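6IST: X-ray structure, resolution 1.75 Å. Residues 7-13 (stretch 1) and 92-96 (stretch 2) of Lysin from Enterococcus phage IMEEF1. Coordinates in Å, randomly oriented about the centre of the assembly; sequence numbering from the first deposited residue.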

# COMPACT_ATOMS: atom_id res chain seq x y z
N VAL C 7 6.95 13.84 16.57
CA VAL C 7 8.16 13.03 16.56
C VAL C 7 9.08 13.32 17.73
O VAL C 7 9.50 12.44 18.39
CB VAL C 7 8.92 13.21 15.26
CG1 VAL C 7 10.24 12.51 15.32
CG2 VAL C 7 8.08 12.61 14.16
N LEU C 8 9.31 14.57 18.03
CA LEU C 8 10.22 14.86 19.11
C LEU C 8 9.70 14.45 20.47
O LEU C 8 10.46 14.01 21.31
CB LEU C 8 10.57 16.35 19.14
CG LEU C 8 11.25 16.90 17.87
CD1 LEU C 8 11.40 18.40 17.93
CD2 LEU C 8 12.58 16.19 17.71
N SER C 9 8.41 14.62 20.69
CA SER C 9 7.81 14.09 21.93
C SER C 9 8.04 12.59 22.07
O SER C 9 8.49 12.10 23.08
CB SER C 9 6.34 14.43 21.96
OG SER C 9 5.82 13.91 23.15
N TYR C 10 7.76 11.86 21.02
CA TYR C 10 7.92 10.41 21.02
C TYR C 10 9.38 10.01 21.25
O TYR C 10 9.69 9.20 22.14
CB TYR C 10 7.39 9.82 19.70
CG TYR C 10 7.57 8.33 19.66
CD1 TYR C 10 6.75 7.48 20.38
CD2 TYR C 10 8.59 7.79 18.92
CE1 TYR C 10 6.95 6.09 20.37
CE2 TYR C 10 8.79 6.41 18.88
CZ TYR C 10 8.00 5.57 19.61
OH TYR C 10 8.27 4.20 19.55
N VAL C 11 10.28 10.59 20.47
CA VAL C 11 11.72 10.31 20.62
C VAL C 11 12.26 10.65 22.01
O VAL C 11 12.89 9.80 22.64
CB VAL C 11 12.53 10.98 19.51
CG1 VAL C 11 14.01 10.78 19.71
CG2 VAL C 11 12.12 10.32 18.20
N ASN C 12 11.98 11.85 22.49
CA ASN C 12 12.41 12.19 23.84
C ASN C 12 11.82 11.25 24.93
O ASN C 12 12.50 10.94 25.92
CB ASN C 12 12.14 13.64 24.12
CG ASN C 12 13.15 14.57 23.46
OD1 ASN C 12 14.36 14.36 23.59
ND2 ASN C 12 12.66 15.61 22.78
N GLY C 13 10.59 10.79 24.72
CA GLY C 13 9.90 9.78 25.54
C GLY C 13 10.58 8.43 25.55
O GLY C 13 10.44 7.67 26.46
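Stretch 2 92-96: GIATE

What backbones meet here? Stretch 1 is helical, with V11 N hydrogen-bonded to V7 O at 2.9 Å and N12 N to L8 O at 2.9 Å. Stretch 2 ends a strand that runs through I93 and A94, then leaves it at T95, where phi/psi of -105/-6 breaks the extended path. Stretch 2 crosses the helix obliquely, with its register in the opposite order: I93 lies nearest V11, their CA atoms 7.6 Å apart, while T95 lies one helical turn back, its CA 6.2 Å from that of L8.

How does the first turn of stretch 1 engage? V7 points its CA-to-CB bond toward stretch 2 but stays short of contact. L8 sets off sideways, yet its m,t rotamer brings its end nearer, so that L8 CD2 packs 3.8 Å from T95 CA and 3.9 Å from A94 O. A94 itself directs its methyl away and meets the leucine through its backbone. S9 and Y10 are out of reach.

What fills the space one turn later? V11 points toward stretch 2, and I93 points back. V11 CG1 lies 4.2 Å from I93 CB, an apolar contact buried in the protein, and the same methyl approaches T95 CG2 at 4.1 Å. T95, in rotamer p, sets CG2 beside both helix residues, 4.3 Å from L8 CD2.

How is the exposed end closed without a direct hydrogen bond between the stretches? N12 OD1 comes within 3.9 Å of T95 CG2, but the polar links run through two waters. One accepts from N12 ND2 at 2.9 Å and donates to T95 O at 2.8 Å; the other donates to N12 OD1 at 2.8 Å and also hydrogen-bonds with T95 OG1 at 2.8 Å. The amide thus uses both its ends to reach one residue.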

# COMPACT_ATOMS: atom_id res chain seq x y z
N GLY C 92 20.63 7.94 14.46
CA GLY C 92 19.82 8.34 15.62
C GLY C 92 19.02 9.56 15.12
O GLY C 92 19.04 9.91 13.94
N ILE C 93 18.23 10.19 16.00
CA ILE C 93 17.37 11.26 15.56
C ILE C 93 17.80 12.58 16.21
O ILE C 93 17.78 12.64 17.45
CB ILE C 93 15.90 11.02 15.95
CG1 ILE C 93 15.35 9.65 15.43
CG2 ILE C 93 15.01 12.15 15.44
CD1 ILE C 93 15.42 9.44 13.93
N ALA C 94 17.93 13.62 15.41
CA ALA C 94 18.36 15.00 15.91
C ALA C 94 17.15 15.56 16.63
O ALA C 94 16.04 15.53 16.12
CB ALA C 94 18.75 15.90 14.79
N THR C 95 17.36 16.02 17.86
CA THR C 95 16.22 16.51 18.67
C THR C 95 16.21 18.02 18.76
O THR C 95 15.21 18.62 19.29
CB THR C 95 16.25 15.93 20.07
OG1 THR C 95 17.57 15.99 20.63
CG2 THR C 95 15.82 14.48 19.97
N GLU C 96 17.27 18.60 18.21
CA GLU C 96 17.48 20.04 18.18
C GLU C 96 18.19 20.42 16.91
O GLU C 96 18.84 19.60 16.30
CB GLU C 96 18.37 20.44 19.37
CG GLU C 96 17.70 20.23 20.72
CD GLU C 96 18.64 20.40 21.91
OE1 GLU C 96 18.29 19.88 22.98
OE2 GLU C 96 19.73 21.01 21.77
O HOH W 1 13.59 18.06 21.52
O HOH W 2 16.80 15.66 23.33